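Local coordinates for protein ATP-dependent helicase FUN30 (Saccharomyces cerevisiae S288c, PDB 5GN1) that uses ATP hydrolysis to remodel nucleosomes, here through the C-terminal part of its ATPase domain, promoting DNA end resection and heterochromatin organization, at residues K128-Y139 with C164-Y174; M105-L116 with L210-L218. All coordinates share one frame; numbering follows the deposited sequence.

Contact 1: K128-Y139 with C164-Y174; sequences KMSDAILDEPAY and CCNFPNTLSKY
M129 packs on the ring of Y174, and this pair carries one end of the contact. CG of M129 sits over the centre of the ring, 3.8 Å from its centroid and 11° off the normal, a CH-pi contact; SD stands obliquely beside it, adding a Met-aromatic component. The bend at the last torsion of the methionine turns CE away from the ring toward SG of C164, 3.5 Å away. K173 folds its CG over the opposite face of Y174, so the ring is held between two aliphatic chains, while its OH reaches CB of K128 at 3.6 Å. Without the tyrosine ring, as with an alanine here, CG of M129 would probably lose the face it rests on and the thioether would be freer to turn. Further along, L171 spreads its two methyls: CD2 lies 4.1 Å from CB of A132, and CD1 meets CD1 of I133 at 3.8 Å. That same I133 methyl sits over one face of F167, toward the rim of the ring, because CG1 stands anti to the backbone N (chi1 -163°) and the chain continues extended. E136, just after the helix, approaches the edge of F167, its carboxylate turned 80° from the ring, and points at OG1 of T170; the modelled separation there is too short to be relied on. Peripheral to the parallel sheet, the contact sets the end of helix 123-133 and the turn after it against the short helix 168-171; helix 145-153 also packs on this region, I148 touching I133 and Y139.

Contact 2: M105-L116 with L210-L218; sequences MALRKASLHPLL and LFTQVLDIL
F211 is the main bump of this contact, set at the N-cap of helix 212-224 two residues after strand 205-209 of the RecA-like helicase C-terminal fold with its parallel sheet. Its ring pushes into a hollow made by M105, R108, K109 and L112, along helix 100-110 and just past it. SD of M105 lies in the ring plane, at the edge, 3.7 Å from CE2 of F211, a Met-aromatic contact. R108 turns a guanidinium face to CZ of F211, the two planes 68° apart, and NH2 also reaches CD1 of L210. CD1 of L112 meets CE1 of F211 at 3.7 Å and touches both that ring and CG2 of V214.

A second bump, I217, fills the groove formed by H113, L115 and L116. CG2 of I217 sits over one face of the imidazole, 3.9 Å from the centroid, while CD1 packs 3.8 Å from CD2 of L116 and also against CB of L115. The imidazole is held from two sides: ND1 accepts from N of L115 in the ring plane, and NE2 bonds to the carbonyl O of W181. In return L116 fits into the hollow bounded by Q213, V214 and I217, CD2 against CB of Q213 (3.6 Å) and CD1 against CG2 of V214. K109 stays extended beyond CG (chi2 172°, chi3 168°), which carries its ammonium past F211 to the polar margin. There a single water accepts from NZ of K109 (2.7 Å) and NE2 of Q213 (3.0 Å) and donates to the carbonyl O of L116.

Contact 2 lies deep in the chain, about 3 Å between its centre and that of the molecule, whereas contact 1 stands about 26 Å from that centre and is only partly buried. They share no helix, and their nearest atoms are about 10 Å apart. Contact 1 joins elements of a peripheral helical region without a strand, while contact 2 ties a helix from the SNF2-related range to the RecA-like sheet domain. Both use a methionine sulfur beside an aromatic ring, oblique to it in contact 1, where a methylene covers the face, and at its edge in contact 2. Both are mostly apolar; contact 2 adds a water-linked polar rim, contact 1 a carboxylate near a threonine, geometry doubtful.

Contact 1: K128-Y139 with C164-Y174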
loop_
_atom_site.group_PDB
_atom_site.type_symbol
_atom_site.label_atom_id
_atom_site.label_comp_id
_atom_site.label_asym_id
_atom_site.label_seq_id
_atom_site.Cartn_x
_atom_site.Cartn_y
_atom_site.Cartn_z
ATOM N N LYS A 128 3.383 -24.489 11.478
ATOM C CA LYS A 128 3.920 -24.460 12.833
ATOM C C LYS A 128 3.285 -23.357 13.673
ATOM O O LYS A 128 3.137 -23.523 14.887
ATOM C CB LYS A 128 5.445 -24.302 12.799
ATOM C CG LYS A 128 6.160 -25.135 11.720
ATOM C CD LYS A 128 5.712 -26.616 11.697
ATOM C CE LYS A 128 5.576 -27.130 10.257
ATOM N NZ LYS A 128 5.243 -28.595 10.155
ATOM N N MET A 129 2.910 -22.223 13.064
ATOM C CA MET A 129 2.286 -21.148 13.838
ATOM C C MET A 129 0.855 -21.502 14.225
ATOM O O MET A 129 0.373 -21.106 15.296
ATOM C CB MET A 129 2.285 -19.838 13.045
ATOM C CG MET A 129 3.642 -19.307 12.672
ATOM S SD MET A 129 3.491 -17.934 11.509
ATOM C CE MET A 129 2.548 -16.786 12.493
ATOM N N SER A 130 0.194 -22.235 13.352
ATOM C CA SER A 130 -1.131 -22.673 13.676
ATOM C C SER A 130 -1.144 -23.671 14.828
ATOM O O SER A 130 -1.901 -23.498 15.752
ATOM C CB SER A 130 -1.833 -23.220 12.468
ATOM O OG SER A 130 -1.190 -24.306 11.921
ATOM N N ASP A 131 -0.270 -24.666 14.812
ATOM C CA ASP A 131 -0.227 -25.622 15.908
ATOM C C ASP A 131 0.094 -24.848 17.165
ATOM O O ASP A 131 -0.477 -25.045 18.196
ATOM C CB ASP A 131 0.853 -26.684 15.662
ATOM C CG ASP A 131 1.261 -27.434 16.940
ATOM O OD1 ASP A 131 2.315 -27.119 17.529
ATOM O OD2 ASP A 131 0.520 -28.339 17.361
ATOM N N ALA A 132 1.018 -23.935 17.017
ATOM C CA ALA A 132 1.521 -23.112 18.071
ATOM C C ALA A 132 0.560 -22.180 18.777
ATOM O O ALA A 132 0.579 -22.105 19.965
ATOM C CB ALA A 132 2.653 -22.296 17.489
ATOM N N ILE A 133 -0.291 -21.472 18.046
ATOM C CA ILE A 133 -1.197 -20.504 18.657
ATOM C C ILE A 133 -2.282 -21.023 19.590
ATOM O O ILE A 133 -2.849 -20.252 20.338
ATOM C CB ILE A 133 -1.900 -19.607 17.632
ATOM C CG1 ILE A 133 -2.470 -18.415 18.335
ATOM C CG2 ILE A 133 -2.978 -20.370 16.902
ATOM C CD1 ILE A 133 -2.780 -17.264 17.431
ATOM N N LEU A 134 -2.575 -22.303 19.541
ATOM C CA LEU A 134 -3.636 -22.837 20.398
ATOM C C LEU A 134 -3.413 -22.611 21.901
ATOM O O LEU A 134 -4.316 -22.337 22.650
ATOM C CB LEU A 134 -3.770 -24.339 20.178
ATOM C CG LEU A 134 -4.137 -24.714 18.748
ATOM C CD1 LEU A 134 -3.527 -25.974 18.187
ATOM C CD2 LEU A 134 -5.633 -24.788 18.602
ATOM N N ASP A 135 -2.177 -22.595 22.309
ATOM C CA ASP A 135 -1.828 -22.473 23.685
ATOM C C ASP A 135 -2.206 -21.093 24.195
ATOM O O ASP A 135 -2.106 -20.813 25.361
ATOM C CB ASP A 135 -0.379 -22.901 23.875
ATOM C CG ASP A 135 -0.166 -24.360 23.479
ATOM O OD1 ASP A 135 -0.933 -25.205 23.927
ATOM O OD2 ASP A 135 0.766 -24.689 22.732
ATOM N N GLU A 136 -2.707 -20.222 23.328
ATOM C CA GLU A 136 -3.120 -18.883 23.784
ATOM C C GLU A 136 -4.509 -18.996 24.398
ATOM O O GLU A 136 -5.260 -19.855 23.999
ATOM C CB GLU A 136 -3.078 -17.866 22.665
ATOM C CG GLU A 136 -1.696 -17.657 22.066
ATOM C CD GLU A 136 -0.895 -16.533 22.682
ATOM O OE1 GLU A 136 -1.403 -15.785 23.525
ATOM O OE2 GLU A 136 0.276 -16.406 22.295
ATOM N N PRO A 137 -4.858 -18.180 25.381
ATOM C CA PRO A 137 -6.192 -18.448 25.974
ATOM C C PRO A 137 -7.388 -18.300 25.065
ATOM O O PRO A 137 -8.143 -19.245 24.970
ATOM C CB PRO A 137 -6.318 -17.384 27.073
ATOM C CG PRO A 137 -5.497 -16.271 26.602
ATOM C CD PRO A 137 -4.278 -16.989 26.131
ATOM N N ALA A 138 -7.533 -17.196 24.347
ATOM C CA ALA A 138 -8.675 -17.161 23.438
ATOM C C ALA A 138 -8.794 -18.403 22.558
ATOM O O ALA A 138 -9.830 -18.578 21.902
ATOM C CB ALA A 138 -8.592 -15.909 22.559
ATOM N N TYR A 139 -7.774 -19.237 22.503
ATOM C CA TYR A 139 -7.784 -20.403 21.631
ATOM C C TYR A 139 -7.528 -21.752 22.265
ATOM O O TYR A 139 -7.491 -22.743 21.569
ATOM C CB TYR A 139 -6.683 -20.190 20.569
ATOM C CG TYR A 139 -7.097 -19.256 19.471
ATOM C CD1 TYR A 139 -6.956 -17.912 19.607
ATOM C CD2 TYR A 139 -7.694 -19.738 18.336
ATOM C CE1 TYR A 139 -7.372 -17.069 18.625
ATOM C CE2 TYR A 139 -8.125 -18.901 17.353
ATOM C CZ TYR A 139 -7.955 -17.569 17.507
ATOM O OH TYR A 139 -8.377 -16.718 16.528
ATOM N N CYS A 164 1.864 -12.023 15.185
ATOM C CA CYS A 164 2.881 -12.459 16.135
ATOM C C CYS A 164 3.171 -11.375 17.166
ATOM O O CYS A 164 3.526 -11.684 18.308
ATOM C CB CYS A 164 4.170 -12.860 15.400
ATOM S SG CYS A 164 4.006 -14.136 14.167
ATOM N N CYS A 165 3.014 -10.105 16.796
ATOM C CA CYS A 165 3.227 -9.027 17.754
ATOM C C CYS A 165 2.051 -8.830 18.700
ATOM O O CYS A 165 2.197 -8.099 19.688
ATOM C CB CYS A 165 3.515 -7.710 17.035
ATOM S SG CYS A 165 5.115 -7.642 16.184
ATOM N N ASN A 166 0.898 -9.454 18.422
ATOM C CA ASN A 166 -0.272 -9.361 19.290
ATOM C C ASN A 166 -0.463 -10.588 20.172
ATOM O O ASN A 166 -1.160 -10.502 21.188
ATOM C CB ASN A 166 -1.537 -9.137 18.447
ATOM C CG ASN A 166 -2.726 -8.691 19.281
ATOM O OD1 ASN A 166 -2.923 -7.497 19.512
ATOM N ND2 ASN A 166 -3.529 -9.650 19.730
ATOM N N PHE A 167 0.136 -11.722 19.815
ATOM C CA PHE A 167 0.132 -12.929 20.639
ATOM C C PHE A 167 1.575 -13.364 20.915
ATOM O O PHE A 167 1.993 -14.463 20.521
ATOM C CB PHE A 167 -0.646 -14.049 19.954
ATOM C CG PHE A 167 -2.129 -13.780 19.800
ATOM C CD1 PHE A 167 -2.594 -12.768 18.972
ATOM C CD2 PHE A 167 -3.060 -14.577 20.454
ATOM C CE1 PHE A 167 -3.958 -12.540 18.823
ATOM C CE2 PHE A 167 -4.424 -14.356 20.306
ATOM C CZ PHE A 167 -4.869 -13.334 19.490
ATOM N N PRO A 168 2.365 -12.520 21.595
ATOM C CA PRO A 168 3.812 -12.803 21.696
ATOM C C PRO A 168 4.135 -14.149 22.327
ATOM O O PRO A 168 4.946 -14.906 21.775
ATOM C CB PRO A 168 4.339 -11.632 22.542
ATOM C CG PRO A 168 3.320 -10.565 22.403
ATOM C CD PRO A 168 2.009 -11.273 22.294
ATOM N N ASN A 169 3.489 -14.482 23.452
ATOM C CA ASN A 169 3.877 -15.645 24.243
ATOM C C ASN A 169 3.891 -16.928 23.428
ATOM O O ASN A 169 4.577 -17.881 23.807
ATOM C CB ASN A 169 2.944 -15.798 25.449
ATOM C CG ASN A 169 2.587 -14.461 26.094
ATOM O OD1 ASN A 169 1.431 -14.234 26.493
ATOM N ND2 ASN A 169 3.580 -13.561 26.195
ATOM N N THR A 170 3.174 -16.970 22.307
ATOM C CA THR A 170 3.167 -18.157 21.470
ATOM C C THR A 170 3.819 -17.951 20.111
ATOM O O THR A 170 4.246 -18.932 19.490
ATOM C CB THR A 170 1.726 -18.646 21.265
ATOM O OG1 THR A 170 1.039 -18.612 22.520
ATOM C CG2 THR A 170 1.723 -20.057 20.770
ATOM N N LEU A 171 3.928 -16.714 19.641
ATOM C CA LEU A 171 4.350 -16.479 18.275
ATOM C C LEU A 171 5.499 -15.492 18.134
ATOM O O LEU A 171 5.974 -15.298 17.013
ATOM C CB LEU A 171 3.158 -15.995 17.434
ATOM C CG LEU A 171 1.927 -16.901 17.479
ATOM C CD1 LEU A 171 0.772 -16.282 16.698
ATOM C CD2 LEU A 171 2.269 -18.270 16.938
ATOM N N SER A 172 5.962 -14.876 19.225
ATOM C CA SER A 172 6.984 -13.839 19.110
ATOM C C SER A 172 8.229 -14.338 18.391
ATOM O O SER A 172 8.942 -13.543 17.769
ATOM C CB SER A 172 7.380 -13.317 20.486
ATOM O OG SER A 172 8.321 -14.200 21.061
ATOM N N LYS A 173 8.519 -15.638 18.472
ATOM C CA LYS A 173 9.688 -16.172 17.785
ATOM C C LYS A 173 9.524 -16.149 16.273
ATOM O O LYS A 173 10.516 -16.284 15.553
ATOM C CB LYS A 173 9.995 -17.600 18.270
ATOM C CG LYS A 173 9.235 -18.740 17.596
ATOM C CD LYS A 173 9.958 -20.063 17.881
ATOM C CE LYS A 173 9.017 -21.217 18.177
ATOM N NZ LYS A 173 9.659 -22.547 17.947
ATOM N N TYR A 174 8.298 -15.975 15.781
ATOM C CA TYR A 174 8.042 -15.874 14.354
ATOM C C TYR A 174 7.965 -14.432 13.857
ATOM O O TYR A 174 7.877 -14.225 12.641
ATOM C CB TYR A 174 6.745 -16.614 13.997
ATOM C CG TYR A 174 6.781 -18.082 14.348
ATOM C CD1 TYR A 174 7.366 -19.010 13.489
ATOM C CD2 TYR A 174 6.232 -18.545 15.539
ATOM C CE1 TYR A 174 7.402 -20.359 13.806
ATOM C CE2 TYR A 174 6.265 -19.886 15.867
ATOM C CZ TYR A 174 6.852 -20.789 14.999
ATOM O OH TYR A 174 6.883 -22.125 15.322
#

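Contact 2: M105-L116 with L210-L218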
loop_
_atom_site.group_PDB
_atom_site.type_symbol
_atom_site.label_atom_id
_atom_site.label_comp_id
_atom_site.label_asym_id
_atom_site.label_seq_id
_atom_site.Cartn_x
_atom_site.Cartn_y
_atom_site.Cartn_z
ATOM N N MET A 105 -4.842 -5.945 -9.210
ATOM C CA MET A 105 -4.623 -5.558 -7.823
ATOM C C MET A 105 -3.314 -6.122 -7.297
ATOM O O MET A 105 -2.553 -5.423 -6.618
ATOM C CB MET A 105 -5.791 -6.026 -6.954
ATOM C CG MET A 105 -5.537 -5.781 -5.486
ATOM S SD MET A 105 -5.553 -4.003 -5.163
ATOM C CE MET A 105 -7.301 -3.824 -4.789
ATOM N N ALA A 106 -3.035 -7.389 -7.604
ATOM C CA ALA A 106 -1.794 -8.012 -7.166
ATOM C C ALA A 106 -0.576 -7.328 -7.785
ATOM O O ALA A 106 0.446 -7.153 -7.112
ATOM C CB ALA A 106 -1.812 -9.502 -7.513
ATOM N N LEU A 107 -0.655 -6.944 -9.066
ATOM C CA LEU A 107 0.466 -6.228 -9.679
ATOM C C LEU A 107 0.689 -4.882 -9.000
ATOM O O LEU A 107 1.836 -4.466 -8.793
ATOM C CB LEU A 107 0.236 -6.027 -11.179
ATOM C CG LEU A 107 0.159 -7.272 -12.077
ATOM C CD1 LEU A 107 -0.257 -6.882 -13.480
ATOM C CD2 LEU A 107 1.469 -8.036 -12.097
ATOM N N ARG A 108 -0.396 -4.179 -8.669
ATOM C CA ARG A 108 -0.265 -2.903 -7.967
ATOM C C ARG A 108 0.451 -3.089 -6.634
ATOM O O ARG A 108 1.384 -2.348 -6.313
ATOM C CB ARG A 108 -1.646 -2.266 -7.780
ATOM C CG ARG A 108 -2.282 -1.851 -9.110
ATOM C CD ARG A 108 -3.679 -1.258 -8.937
ATOM N NE ARG A 108 -3.680 -0.102 -8.046
ATOM C CZ ARG A 108 -4.783 0.450 -7.549
ATOM N NH1 ARG A 108 -5.972 -0.045 -7.864
ATOM N NH2 ARG A 108 -4.702 1.487 -6.721
ATOM N N LYS A 109 0.031 -4.088 -5.849
ATOM C CA LYS A 109 0.661 -4.339 -4.556
ATOM C C LYS A 109 2.125 -4.735 -4.700
ATOM O O LYS A 109 2.968 -4.335 -3.888
ATOM C CB LYS A 109 -0.119 -5.425 -3.808
ATOM C CG LYS A 109 -1.478 -4.950 -3.347
ATOM C CD LYS A 109 -2.303 -6.109 -2.788
ATOM C CE LYS A 109 -3.535 -5.584 -2.064
ATOM N NZ LYS A 109 -4.361 -6.726 -1.582
ATOM N N ALA A 110 2.451 -5.545 -5.709
ATOM C CA ALA A 110 3.845 -5.944 -5.890
ATOM C C ALA A 110 4.728 -4.749 -6.254
ATOM O O ALA A 110 5.904 -4.715 -5.880
ATOM C CB ALA A 110 3.940 -7.047 -6.958
ATOM N N SER A 111 4.180 -3.760 -6.959
ATOM C CA SER A 111 4.908 -2.519 -7.213
ATOM C C SER A 111 5.172 -1.709 -5.941
ATOM O O SER A 111 5.996 -0.788 -5.973
ATOM C CB SER A 111 4.123 -1.642 -8.191
ATOM O OG SER A 111 3.728 -2.360 -9.351
ATOM N N LEU A 112 4.470 -1.999 -4.840
ATOM C CA LEU A 112 4.561 -1.231 -3.597
ATOM C C LEU A 112 5.473 -1.868 -2.560
ATOM O O LEU A 112 6.383 -1.204 -2.049
ATOM C CB LEU A 112 3.161 -1.041 -2.992
ATOM C CG LEU A 112 2.216 -0.294 -3.915
ATOM C CD1 LEU A 112 0.800 -0.173 -3.323
ATOM C CD2 LEU A 112 2.819 1.070 -4.254
ATOM N N HIS A 113 5.226 -3.134 -2.203
ATOM C CA HIS A 113 5.935 -3.734 -1.084
ATOM C C HIS A 113 5.768 -5.250 -1.020
ATOM O O HIS A 113 4.638 -5.756 -1.083
ATOM C CB HIS A 113 5.457 -3.114 0.235
ATOM C CG HIS A 113 6.497 -3.141 1.301
ATOM N ND1 HIS A 113 6.952 -4.315 1.857
ATOM C CD2 HIS A 113 7.197 -2.143 1.891
ATOM C CE1 HIS A 113 7.888 -4.042 2.748
ATOM N NE2 HIS A 113 8.061 -2.732 2.780
ATOM N N PRO A 114 6.870 -6.000 -0.903
ATOM C CA PRO A 114 6.765 -7.465 -0.752
ATOM C C PRO A 114 5.914 -7.910 0.412
ATOM O O PRO A 114 5.296 -8.982 0.338
ATOM C CB PRO A 114 8.222 -7.901 -0.546
ATOM C CG PRO A 114 9.031 -6.861 -1.272
ATOM C CD PRO A 114 8.258 -5.556 -1.131
ATOM N N LEU A 115 5.878 -7.145 1.505
ATOM C CA LEU A 115 5.148 -7.626 2.673
ATOM C C LEU A 115 3.645 -7.514 2.512
ATOM O O LEU A 115 2.924 -7.800 3.464
ATOM C CB LEU A 115 5.582 -6.873 3.937
ATOM C CG LEU A 115 7.060 -7.041 4.322
ATOM C CD1 LEU A 115 7.351 -6.351 5.667
ATOM C CD2 LEU A 115 7.468 -8.516 4.342
ATOM N N LEU A 116 3.166 -7.081 1.348
ATOM C CA LEU A 116 1.759 -7.169 0.990
ATOM C C LEU A 116 1.394 -8.550 0.463
ATOM O O LEU A 116 0.275 -8.742 -0.023
ATOM C CB LEU A 116 1.414 -6.111 -0.064
ATOM C CG LEU A 116 1.600 -4.651 0.356
ATOM C CD1 LEU A 116 1.455 -3.738 -0.867
ATOM C CD2 LEU A 116 0.620 -4.291 1.479
ATOM N N LEU A 210 -3.507 4.819 -0.969
ATOM C CA LEU A 210 -4.827 4.228 -1.145
ATOM C C LEU A 210 -4.991 2.932 -0.371
ATOM O O LEU A 210 -6.099 2.386 -0.336
ATOM C CB LEU A 210 -5.111 3.971 -2.633
ATOM C CG LEU A 210 -5.624 5.180 -3.424
ATOM C CD1 LEU A 210 -5.666 4.881 -4.913
ATOM C CD2 LEU A 210 -7.000 5.599 -2.928
ATOM N N PHE A 211 -3.927 2.442 0.259
ATOM C CA PHE A 211 -3.911 1.136 0.909
ATOM C C PHE A 211 -3.629 1.335 2.389
ATOM O O PHE A 211 -2.548 1.811 2.754
ATOM C CB PHE A 211 -2.838 0.228 0.293
ATOM C CG PHE A 211 -3.088 -0.142 -1.139
ATOM C CD1 PHE A 211 -2.593 0.640 -2.173
ATOM C CD2 PHE A 211 -3.804 -1.294 -1.457
ATOM C CE1 PHE A 211 -2.822 0.289 -3.506
ATOM C CE2 PHE A 211 -4.029 -1.659 -2.780
ATOM C CZ PHE A 211 -3.542 -0.866 -3.807
ATOM N N THR A 212 -4.586 0.959 3.242
ATOM C CA THR A 212 -4.312 0.989 4.679
ATOM C C THR A 212 -3.211 0.013 5.064
ATOM O O THR A 212 -2.464 0.270 6.016
ATOM C CB THR A 212 -5.580 0.691 5.486
ATOM O OG1 THR A 212 -6.215 -0.483 4.971
ATOM C CG2 THR A 212 -6.543 1.871 5.416
ATOM N N GLN A 213 -3.083 -1.103 4.330
ATOM C CA GLN A 213 -1.982 -2.039 4.574
ATOM C C GLN A 213 -0.624 -1.381 4.363
ATOM O O GLN A 213 0.354 -1.706 5.055
ATOM C CB GLN A 213 -2.104 -3.245 3.651
ATOM C CG GLN A 213 -3.262 -4.184 3.905
ATOM C CD GLN A 213 -3.371 -5.217 2.787
ATOM O OE1 GLN A 213 -3.669 -4.879 1.636
ATOM N NE2 GLN A 213 -3.113 -6.470 3.116
ATOM N N VAL A 214 -0.529 -0.490 3.377
ATOM C CA VAL A 214 0.706 0.267 3.191
ATOM C C VAL A 214 0.948 1.206 4.369
ATOM O O VAL A 214 2.077 1.319 4.852
ATOM C CB VAL A 214 0.678 1.017 1.846
ATOM C CG1 VAL A 214 1.779 2.099 1.787
ATOM C CG2 VAL A 214 0.824 0.026 0.683
ATOM N N LEU A 215 -0.101 1.885 4.857
ATOM C CA LEU A 215 0.056 2.748 6.033
ATOM C C LEU A 215 0.586 1.969 7.240
ATOM O O LEU A 215 1.459 2.454 7.976
ATOM C CB LEU A 215 -1.276 3.421 6.377
ATOM C CG LEU A 215 -1.770 4.420 5.313
ATOM C CD1 LEU A 215 -3.072 5.065 5.709
ATOM C CD2 LEU A 215 -0.706 5.500 5.051
ATOM N N ASP A 216 0.070 0.755 7.458
ATOM C CA ASP A 216 0.581 -0.094 8.532
ATOM C C ASP A 216 2.069 -0.371 8.358
ATOM O O ASP A 216 2.841 -0.330 9.327
ATOM C CB ASP A 216 -0.204 -1.418 8.576
ATOM C CG ASP A 216 -1.710 -1.223 8.807
ATOM O OD1 ASP A 216 -2.122 -0.160 9.322
ATOM O OD2 ASP A 216 -2.492 -2.154 8.493
ATOM N N ILE A 217 2.494 -0.677 7.135
ATOM C CA ILE A 217 3.910 -0.961 6.922
ATOM C C ILE A 217 4.738 0.288 7.167
ATOM O O ILE A 217 5.832 0.227 7.744
ATOM C CB ILE A 217 4.150 -1.510 5.506
ATOM C CG1 ILE A 217 3.477 -2.870 5.338
ATOM C CG2 ILE A 217 5.640 -1.631 5.252
ATOM C CD1 ILE A 217 3.421 -3.340 3.874
ATOM N N LEU A 218 4.239 1.436 6.704
ATOM C CA LEU A 218 4.988 2.683 6.842
ATOM C C LEU A 218 5.215 3.039 8.297
ATOM O O LEU A 218 6.214 3.687 8.620
ATOM C CB LEU A 218 4.256 3.825 6.128
ATOM C CG LEU A 218 4.342 3.878 4.609
ATOM C CD1 LEU A 218 3.512 5.035 4.055
ATOM C CD2 LEU A 218 5.797 4.002 4.166
HETATM O O HOH W 1 -2.573 -7.426 0.319
#